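Local coordinates for protein vaginolysin (PDB 5IMY) that probably binds cholesterol in host cell membranes and acts as a secreted, membrane-penetrating toxin of the cholesterol-dependent cytolysin family, at residues A[20-25]-A[228-233]; A[167-172]-A[210-215]; A[381-386]-A[426-431]. All blocks are in the same frame, centred on the assembly; numbering follows the deposited sequence.

In the fold
Near the N terminus, 20-25 lies at the start of helix 22-30. The chain returns to this point at 228-233, so contact 1 closes a loop of about 200 residues. Contact 2 lies wholly within that loop. It closes a much shorter excursion of 37 residues, about half of it helix, by pairing strand 166-173 with strand 208-223. Contact 3 opens only after contact 1 has closed, and joins strands 363-389 and 426-433 in the C-terminal beta-sandwich domain. No two contacts cross or touch. The centres of contacts 1 and 3 are about 91 Å apart, on opposite sides of the chain's centre. Contact 2 lies near that centre, in the curved antiparallel sheet of the elongated molecule.

Contact 1 (A[20-25]-A[228-233]); sequences AKKDSL and SPADFF
Ala230, whose methyl group rests against Lys22 and Leu25, is anchored through its backbone N by a hydrogen bond to OD1 of Asn26. The ND2 group of the same Asn26 is hydrogen-bonded to OG of Ser228. One amide side chain on the helix thus holds the 228-233 loop at two points. No hydrogen bond joins 20-25 to 228-233 directly, and the contact between them is mainly apolar. Ala230 CB points toward the helix. It lies 3.6 Å from the backbone O of Lys22 and 3.7 Å from CG of Lys22. Leu25 provides the second surface. Its CG is anti to the backbone N (chi1 -179°), and the rotation about the next bond turns the CD2 branch onto the loop. There CD2 touches CA of Ala230 at 3.6 Å. The same methyl meets CD2 of Phe233 at 3.8 Å, coming obliquely to the ring. One face of the Phe233 ring also receives CB of Phe232, offset toward the rim. The Lys22 side chain bends at its last two torsions. Its NZ stays 5.5 Å from OD2 of Asp231, too far for a salt bridge. Any attraction between these opposite charges is probably weak. Nearby, the disulfide Cys18-Cys236 links the same two regions covalently, just before 20-25 and just after 228-233. Leu25 and Phe233 both pack on Leu242 of helix 240-243, and Phe233 also reaches Leu29. The contact therefore packs the first turn of helix 22-30 against a loop set between strand 208-223 and helix 240-243.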
loop_
_atom_site.group_PDB
_atom_site.type_symbol
_atom_site.label_atom_id
_atom_site.label_comp_id
_atom_site.label_asym_id
_atom_site.label_seq_id
_atom_site.Cartn_x
_atom_site.Cartn_y
_atom_site.Cartn_z
ATOM N N ALA A 20 -17.350 45.161 -50.129
ATOM C CA ALA A 20 -17.389 46.041 -48.964
ATOM C C ALA A 20 -17.892 45.330 -47.712
ATOM O O ALA A 20 -17.138 45.111 -46.758
ATOM C CB ALA A 20 -18.282 47.248 -49.256
ATOM N N LYS A 21 -19.176 44.969 -47.726
ATOM C CA LYS A 21 -19.853 44.267 -46.642
ATOM C C LYS A 21 -19.132 42.986 -46.228
ATOM O O LYS A 21 -19.433 42.418 -45.173
ATOM C CB LYS A 21 -21.297 43.993 -47.081
ATOM C CG LYS A 21 -21.950 42.693 -46.623
ATOM C CD LYS A 21 -23.154 42.361 -47.502
ATOM C CE LYS A 21 -23.992 43.590 -47.852
ATOM N NZ LYS A 21 -25.237 43.231 -48.578
ATOM N N LYS A 22 -18.193 42.510 -47.050
ATOM C CA LYS A 22 -17.246 41.509 -46.574
ATOM C C LYS A 22 -16.572 41.986 -45.296
ATOM O O LYS A 22 -16.270 41.181 -44.408
ATOM C CB LYS A 22 -16.207 41.218 -47.663
ATOM C CG LYS A 22 -14.969 40.431 -47.216
ATOM C CD LYS A 22 -13.794 40.673 -48.157
ATOM C CE LYS A 22 -13.310 39.392 -48.814
ATOM N NZ LYS A 22 -14.339 38.801 -49.711
ATOM N N ASP A 23 -16.331 43.294 -45.191
ATOM C CA ASP A 23 -15.803 43.869 -43.960
ATOM C C ASP A 23 -16.709 43.554 -42.775
ATOM O O ASP A 23 -16.229 43.201 -41.691
ATOM C CB ASP A 23 -15.648 45.381 -44.128
ATOM C CG ASP A 23 -14.535 45.956 -43.278
ATOM O OD1 ASP A 23 -13.401 46.076 -43.789
ATOM O OD2 ASP A 23 -14.791 46.294 -42.103
ATOM N N SER A 24 -18.026 43.673 -42.965
ATOM C CA SER A 24 -18.958 43.476 -41.859
ATOM C C SER A 24 -18.964 42.028 -41.385
ATOM O O SER A 24 -18.976 41.765 -40.177
ATOM C CB SER A 24 -20.363 43.910 -42.275
ATOM O OG SER A 24 -20.689 45.171 -41.716
ATOM N N LEU A 25 -18.962 41.074 -42.318
ATOM C CA LEU A 25 -18.908 39.670 -41.927
ATOM C C LEU A 25 -17.605 39.358 -41.205
ATOM O O LEU A 25 -17.582 38.556 -40.266
ATOM C CB LEU A 25 -19.065 38.778 -43.158
ATOM C CG LEU A 25 -19.060 37.268 -42.906
ATOM C CD1 LEU A 25 -20.415 36.796 -42.424
ATOM C CD2 LEU A 25 -18.647 36.527 -44.158
ATOM N N SER A 228 -8.776 35.461 -45.025
ATOM C CA SER A 228 -9.744 36.196 -44.228
ATOM C C SER A 228 -10.904 35.280 -43.854
ATOM O O SER A 228 -11.354 34.483 -44.690
ATOM C CB SER A 228 -10.264 37.419 -44.994
ATOM O OG SER A 228 -11.592 37.740 -44.617
ATOM N N PRO A 229 -11.408 35.361 -42.615
ATOM C CA PRO A 229 -12.543 34.495 -42.247
ATOM C C PRO A 229 -13.793 34.772 -43.057
ATOM O O PRO A 229 -14.558 33.841 -43.337
ATOM C CB PRO A 229 -12.749 34.797 -40.755
ATOM C CG PRO A 229 -12.126 36.117 -40.539
ATOM C CD PRO A 229 -10.966 36.187 -41.480
ATOM N N ALA A 230 -14.048 36.027 -43.418
ATOM C CA ALA A 230 -15.022 36.285 -44.467
ATOM C C ALA A 230 -14.545 35.607 -45.740
ATOM O O ALA A 230 -13.344 35.488 -45.991
ATOM C CB ALA A 230 -15.215 37.782 -44.698
ATOM N N ASP A 231 -15.495 35.149 -46.546
ATOM C CA ASP A 231 -15.194 34.121 -47.532
ATOM C C ASP A 231 -14.878 32.839 -46.765
ATOM O O ASP A 231 -14.618 32.877 -45.563
ATOM C CB ASP A 231 -14.045 34.527 -48.455
ATOM C CG ASP A 231 -12.760 33.771 -48.170
ATOM O OD1 ASP A 231 -12.714 32.552 -48.443
ATOM O OD2 ASP A 231 -11.793 34.395 -47.685
ATOM N N PHE A 232 -14.828 31.718 -47.475
ATOM C CA PHE A 232 -15.479 30.485 -47.048
ATOM C C PHE A 232 -16.882 30.586 -47.619
ATOM O O PHE A 232 -17.406 29.627 -48.190
ATOM C CB PHE A 232 -15.568 30.281 -45.528
ATOM C CG PHE A 232 -14.408 29.534 -44.921
ATOM C CD1 PHE A 232 -14.137 28.225 -45.281
ATOM C CD2 PHE A 232 -13.629 30.127 -43.937
ATOM C CE1 PHE A 232 -13.086 27.531 -44.700
ATOM C CE2 PHE A 232 -12.582 29.438 -43.353
ATOM C CZ PHE A 232 -12.311 28.141 -43.733
ATOM N N PHE A 233 -17.465 31.774 -47.477
ATOM C CA PHE A 233 -18.815 32.087 -47.900
ATOM C C PHE A 233 -18.808 32.932 -49.171
ATOM O O PHE A 233 -17.770 33.405 -49.638
ATOM C CB PHE A 233 -19.547 32.843 -46.788
ATOM C CG PHE A 233 -19.320 32.291 -45.412
ATOM C CD1 PHE A 233 -20.119 31.274 -44.927
ATOM C CD2 PHE A 233 -18.323 32.806 -44.598
ATOM C CE1 PHE A 233 -19.926 30.768 -43.661
ATOM C CE2 PHE A 233 -18.124 32.303 -43.328
ATOM C CZ PHE A 233 -18.928 31.284 -42.858
#

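Contact 2 (A[167-172]-A[210-215]); sequences MQYDSA and QIVNFK
Met167-Ala172 and Gln210-Lys215 form an antiparallel strand pair, with axes 4.7 Å apart and directions at 164°. Gln168-Lys215, Asp170-Asn213 and Ala172-Ile211 are the hydrogen-bonded pairs, each with two backbone bonds. Tyr169-Phe214 and Ser171-Val212 alternate with them as non-hydrogen-bonded pairs. Met167 makes a Met-aromatic contact: its SD lies at the edge of the Phe214 ring, 3.6 Å from CD1. Tyr169 CB packs on Phe214 CD1 at 3.7 Å. Val212 CG1 covers one face of the Phe214 ring, toward the rim. On the other side of the sheet, Gln168 NE2 lies 3.8 Å from CD of Lys215. The extended lysine carries NZ on to Asn78 OD1. Helix 177-184 packs on this face, at Asp170 and Asn213. In the family, helices flanking this sheet refold into membrane hairpins, and 177-184 and 278-286 probably do likewise. The chemistry is thus two-sided: a mixed face under helix 278-286, where Tyr169, Val212 and Phe214 pack on Ile286 and the hydroxyls of Tyr169 and Ser171 make weak hydrogen bonds to Glu283, and a more polar one with Gln168, Asp170, Asn213 and Lys215.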
loop_
_atom_site.group_PDB
_atom_site.type_symbol
_atom_site.label_atom_id
_atom_site.label_comp_id
_atom_site.label_asym_id
_atom_site.label_seq_id
_atom_site.Cartn_x
_atom_site.Cartn_y
_atom_site.Cartn_z
ATOM N N MET A 167 2.256 6.070 -37.569
ATOM C CA MET A 167 1.376 5.322 -36.690
ATOM C C MET A 167 1.280 6.016 -35.340
ATOM O O MET A 167 2.276 6.525 -34.817
ATOM C CB MET A 167 1.877 3.889 -36.514
ATOM C CG MET A 167 0.784 2.844 -36.626
ATOM S SD MET A 167 0.421 2.056 -35.054
ATOM C CE MET A 167 1.019 0.404 -35.392
ATOM N N GLN A 168 0.069 6.044 -34.793
ATOM C CA GLN A 168 -0.182 6.581 -33.468
ATOM C C GLN A 168 -1.247 5.720 -32.812
ATOM O O GLN A 168 -2.175 5.257 -33.482
ATOM C CB GLN A 168 -0.634 8.047 -33.528
ATOM C CG GLN A 168 -2.057 8.244 -34.032
ATOM C CD GLN A 168 -2.277 9.621 -34.632
ATOM O OE1 GLN A 168 -1.474 10.533 -34.434
ATOM N NE2 GLN A 168 -3.367 9.775 -35.378
ATOM N N TYR A 169 -1.104 5.490 -31.511
ATOM C CA TYR A 169 -2.035 4.636 -30.792
ATOM C C TYR A 169 -2.365 5.255 -29.445
ATOM O O TYR A 169 -1.528 5.912 -28.820
ATOM C CB TYR A 169 -1.472 3.218 -30.600
ATOM C CG TYR A 169 -0.228 3.147 -29.740
ATOM C CD1 TYR A 169 -0.321 3.078 -28.357
ATOM C CD2 TYR A 169 1.037 3.134 -30.313
ATOM C CE1 TYR A 169 0.810 3.009 -27.568
ATOM C CE2 TYR A 169 2.174 3.064 -29.532
ATOM C CZ TYR A 169 2.053 3.002 -28.160
ATOM O OH TYR A 169 3.179 2.933 -27.372
ATOM N N ASP A 170 -3.600 5.035 -29.007
ATOM C CA ASP A 170 -4.075 5.477 -27.706
ATOM C C ASP A 170 -4.583 4.266 -26.942
ATOM O O ASP A 170 -5.404 3.500 -27.459
ATOM C CB ASP A 170 -5.180 6.527 -27.849
ATOM C CG ASP A 170 -4.714 7.763 -28.591
ATOM O OD1 ASP A 170 -4.125 8.657 -27.949
ATOM O OD2 ASP A 170 -4.936 7.842 -29.818
ATOM N N SER A 171 -4.086 4.089 -25.725
ATOM C CA SER A 171 -4.406 2.934 -24.905
ATOM C C SER A 171 -5.240 3.354 -23.703
ATOM O O SER A 171 -5.222 4.512 -23.276
ATOM C CB SER A 171 -3.130 2.232 -24.433
ATOM O OG SER A 171 -2.499 1.540 -25.495
ATOM N N ALA A 172 -5.974 2.388 -23.157
ATOM C CA ALA A 172 -6.745 2.613 -21.945
ATOM C C ALA A 172 -7.199 1.270 -21.401
ATOM O O ALA A 172 -7.531 0.364 -22.168
ATOM C CB ALA A 172 -7.956 3.515 -22.206
ATOM N N GLN A 210 -7.244 -4.534 -21.993
ATOM C CA GLN A 210 -6.676 -3.304 -22.527
ATOM C C GLN A 210 -7.334 -3.001 -23.864
ATOM O O GLN A 210 -7.478 -3.896 -24.703
ATOM C CB GLN A 210 -5.157 -3.426 -22.699
ATOM C CG GLN A 210 -4.435 -2.096 -22.836
ATOM C CD GLN A 210 -4.462 -1.286 -21.555
ATOM O OE1 GLN A 210 -4.782 -1.804 -20.484
ATOM N NE2 GLN A 210 -4.127 -0.006 -21.658
ATOM N N ILE A 211 -7.733 -1.747 -24.056
ATOM C CA ILE A 211 -8.331 -1.280 -25.303
ATOM C C ILE A 211 -7.371 -0.292 -25.944
ATOM O O ILE A 211 -6.869 0.619 -25.273
ATOM C CB ILE A 211 -9.706 -0.633 -25.065
ATOM C CG1 ILE A 211 -10.641 -1.606 -24.336
ATOM C CG2 ILE A 211 -10.321 -0.179 -26.386
ATOM C CD1 ILE A 211 -10.869 -2.923 -25.059
ATOM N N VAL A 212 -7.117 -0.466 -27.238
ATOM C CA VAL A 212 -6.127 0.333 -27.951
ATOM C C VAL A 212 -6.675 0.680 -29.327
ATOM O O VAL A 212 -7.107 -0.206 -30.072
ATOM C CB VAL A 212 -4.781 -0.409 -28.076
ATOM C CG1 VAL A 212 -3.749 0.464 -28.778
ATOM C CG2 VAL A 212 -4.281 -0.831 -26.702
ATOM N N ASN A 213 -6.655 1.967 -29.660
ATOM C CA ASN A 213 -7.038 2.453 -30.980
ATOM C C ASN A 213 -5.769 2.671 -31.794
ATOM O O ASN A 213 -4.912 3.470 -31.406
ATOM C CB ASN A 213 -7.839 3.751 -30.864
ATOM C CG ASN A 213 -8.369 4.237 -32.201
ATOM O OD1 ASN A 213 -8.603 3.449 -33.117
ATOM N ND2 ASN A 213 -8.560 5.546 -32.318
ATOM N N PHE A 214 -5.640 1.953 -32.906
ATOM C CA PHE A 214 -4.498 2.096 -33.801
ATOM C C PHE A 214 -4.911 2.899 -35.025
ATOM O O PHE A 214 -5.907 2.571 -35.680
ATOM C CB PHE A 214 -3.956 0.733 -34.235
ATOM C CG PHE A 214 -3.199 0.012 -33.166
ATOM C CD1 PHE A 214 -1.874 0.322 -32.906
ATOM C CD2 PHE A 214 -3.805 -0.983 -32.420
ATOM C CE1 PHE A 214 -1.173 -0.342 -31.921
ATOM C CE2 PHE A 214 -3.110 -1.651 -31.435
ATOM C CZ PHE A 214 -1.791 -1.331 -31.184
ATOM N N LYS A 215 -4.147 3.945 -35.328
ATOM C CA LYS A 215 -4.370 4.775 -36.504
ATOM C C LYS A 215 -3.104 4.782 -37.345
ATOM O O LYS A 215 -2.049 5.232 -36.883
ATOM C CB LYS A 215 -4.760 6.200 -36.110
ATOM C CG LYS A 215 -6.250 6.383 -35.891
ATOM C CD LYS A 215 -6.569 7.737 -35.287
ATOM C CE LYS A 215 -8.066 7.921 -35.136
ATOM N NZ LYS A 215 -8.409 9.079 -34.268
#

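Contact 3 (A[381-386]-A[426-431]); sequences YLTLDH and HFNTTI
Asp385 and Asn428 make the side-chain hydrogen bond of this strand pair. Asn428 ND2 donates a hydrogen bond to Asp385 OD1 at 2.9 Å. The donor stands well above the carboxylate plane, and the carboxylate and amide planes are 76° apart. With CG anti to the backbone N (chi1 -164°), the Asp385 carboxylate is carried toward Asn428. His426 NE2 is equally near OD1, but its angle is too poor for a hydrogen bond. On the same face, Thr383 OG1 touches Thr430 CG2 at 3.2 Å. The other face is mostly apolar at Leu382, Leu384, Phe427 and Ile431, with Thr429 and His386 also on it. Leu384 CD1 meets Thr429 CG2 at 4.0 Å and Ile431 CD1 at 4.1 Å, and lies at the edge of the Phe427 ring. Leu382 and Ile431 run side by side. Antiparallel backbone bonds set this register at Leu382-Ile431, Leu384-Thr429 and His386-Phe427. Further out, Asp385 OD2 forms a salt bridge with Arg387, and His386 ND1 bonds to Asn474. Strand 469-475 flanks 381-386 through backbone bonds to Thr383 and Asp385. In this C-terminal beta-sandwich domain, the pair thus separates a polar face from a largely apolar one. Arg387 and Asn428 would both help stabilise the buried carboxylate as an anion.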
loop_
_atom_site.group_PDB
_atom_site.type_symbol
_atom_site.label_atom_id
_atom_site.label_comp_id
_atom_site.label_asym_id
_atom_site.label_seq_id
_atom_site.Cartn_x
_atom_site.Cartn_y
_atom_site.Cartn_z
ATOM N N TYR A 381 6.709 -23.893 -1.124
ATOM C CA TYR A 381 7.010 -24.943 -0.162
ATOM C C TYR A 381 8.515 -25.165 -0.072
ATOM O O TYR A 381 9.218 -25.129 -1.085
ATOM C CB TYR A 381 6.315 -26.258 -0.549
ATOM C CG TYR A 381 4.805 -26.171 -0.582
ATOM C CD1 TYR A 381 4.046 -26.508 0.530
ATOM C CD2 TYR A 381 4.137 -25.752 -1.727
ATOM C CE1 TYR A 381 2.666 -26.434 0.504
ATOM C CE2 TYR A 381 2.756 -25.672 -1.760
ATOM C CZ TYR A 381 2.026 -26.012 -0.640
ATOM O OH TYR A 381 0.652 -25.937 -0.662
ATOM N N LEU A 382 8.998 -25.399 1.149
ATOM C CA LEU A 382 10.390 -25.752 1.409
ATOM C C LEU A 382 10.425 -27.097 2.118
ATOM O O LEU A 382 9.800 -27.259 3.171
ATOM C CB LEU A 382 11.088 -24.688 2.260
ATOM C CG LEU A 382 12.449 -25.092 2.840
ATOM C CD1 LEU A 382 13.454 -25.358 1.732
ATOM C CD2 LEU A 382 12.975 -24.032 3.791
ATOM N N THR A 383 11.163 -28.049 1.553
ATOM C CA THR A 383 11.278 -29.393 2.104
ATOM C C THR A 383 12.701 -29.622 2.595
ATOM O O THR A 383 13.664 -29.358 1.868
ATOM C CB THR A 383 10.897 -30.441 1.051
ATOM O OG1 THR A 383 9.482 -30.404 0.828
ATOM C CG2 THR A 383 11.306 -31.854 1.485
ATOM N N LEU A 384 12.830 -30.110 3.824
ATOM C CA LEU A 384 14.120 -30.439 4.416
ATOM C C LEU A 384 14.195 -31.942 4.641
ATOM O O LEU A 384 13.310 -32.522 5.277
ATOM C CB LEU A 384 14.321 -29.707 5.746
ATOM C CG LEU A 384 13.908 -28.237 5.826
ATOM C CD1 LEU A 384 13.900 -27.795 7.279
ATOM C CD2 LEU A 384 14.830 -27.354 5.002
ATOM N N ASP A 385 15.249 -32.569 4.121
ATOM C CA ASP A 385 15.482 -33.998 4.311
ATOM C C ASP A 385 16.895 -34.180 4.849
ATOM O O ASP A 385 17.871 -33.936 4.132
ATOM C CB ASP A 385 15.287 -34.773 3.007
ATOM C CG ASP A 385 15.144 -36.267 3.234
ATOM O OD1 ASP A 385 14.612 -36.660 4.294
ATOM O OD2 ASP A 385 15.561 -37.048 2.352
ATOM N N HIS A 386 17.000 -34.611 6.104
ATOM C CA HIS A 386 18.280 -34.775 6.791
ATOM C C HIS A 386 18.518 -36.263 7.029
ATOM O O HIS A 386 17.927 -36.857 7.934
ATOM C CB HIS A 386 18.287 -33.997 8.103
ATOM C CG HIS A 386 19.388 -34.396 9.036
ATOM N ND1 HIS A 386 20.675 -34.648 8.607
ATOM C CD2 HIS A 386 19.396 -34.586 10.376
ATOM C CE1 HIS A 386 21.425 -34.977 9.642
ATOM N NE2 HIS A 386 20.674 -34.947 10.728
ATOM N N HIS A 426 16.883 -39.502 10.733
ATOM C CA HIS A 426 16.174 -39.043 9.545
ATOM C C HIS A 426 15.091 -38.070 9.988
ATOM O O HIS A 426 14.153 -38.452 10.696
ATOM C CB HIS A 426 15.576 -40.209 8.762
ATOM C CG HIS A 426 15.090 -39.822 7.399
ATOM N ND1 HIS A 426 13.832 -39.304 7.177
ATOM C CD2 HIS A 426 15.698 -39.864 6.190
ATOM C CE1 HIS A 426 13.683 -39.052 5.889
ATOM N NE2 HIS A 426 14.802 -39.382 5.268
ATOM N N PHE A 427 15.236 -36.812 9.585
ATOM C CA PHE A 427 14.269 -35.765 9.870
ATOM C C PHE A 427 13.757 -35.213 8.550
ATOM O O PHE A 427 14.550 -34.796 7.700
ATOM C CB PHE A 427 14.901 -34.653 10.715
ATOM C CG PHE A 427 14.038 -33.431 10.861
ATOM C CD1 PHE A 427 13.107 -33.338 11.884
ATOM C CD2 PHE A 427 14.166 -32.369 9.981
ATOM C CE1 PHE A 427 12.318 -32.212 12.021
ATOM C CE2 PHE A 427 13.379 -31.242 10.112
ATOM C CZ PHE A 427 12.454 -31.163 11.133
ATOM N N ASN A 428 12.437 -35.225 8.375
ATOM C CA ASN A 428 11.812 -34.754 7.148
ATOM C C ASN A 428 10.645 -33.843 7.492
ATOM O O ASN A 428 9.900 -34.105 8.442
ATOM C CB ASN A 428 11.327 -35.924 6.283
ATOM C CG ASN A 428 11.001 -35.503 4.864
ATOM O OD1 ASN A 428 9.849 -35.217 4.537
ATOM N ND2 ASN A 428 12.019 -35.462 4.012
ATOM N N THR A 429 10.492 -32.772 6.719
ATOM C CA THR A 429 9.395 -31.836 6.924
ATOM C C THR A 429 9.340 -30.882 5.744
ATOM O O THR A 429 10.354 -30.630 5.085
ATOM C CB THR A 429 9.554 -31.047 8.232
ATOM O OG1 THR A 429 8.387 -30.245 8.452
ATOM C CG2 THR A 429 10.781 -30.141 8.179
ATOM N N THR A 430 8.147 -30.351 5.491
ATOM C CA THR A 430 7.935 -29.335 4.474
ATOM C C THR A 430 7.337 -28.097 5.128
ATOM O O THR A 430 6.502 -28.205 6.031
ATOM C CB THR A 430 7.011 -29.839 3.357
ATOM O OG1 THR A 430 5.647 -29.764 3.785
ATOM C CG2 THR A 430 7.343 -31.281 2.991
ATOM N N ILE A 431 7.773 -26.926 4.676
ATOM C CA ILE A 431 7.343 -25.649 5.234
ATOM C C ILE A 431 6.573 -24.889 4.166
ATOM O O ILE A 431 6.964 -24.886 2.994
ATOM C CB ILE A 431 8.544 -24.819 5.736
ATOM C CG1 ILE A 431 9.335 -25.600 6.789
ATOM C CG2 ILE A 431 8.071 -23.491 6.321
ATOM C CD1 ILE A 431 10.761 -25.119 6.960
#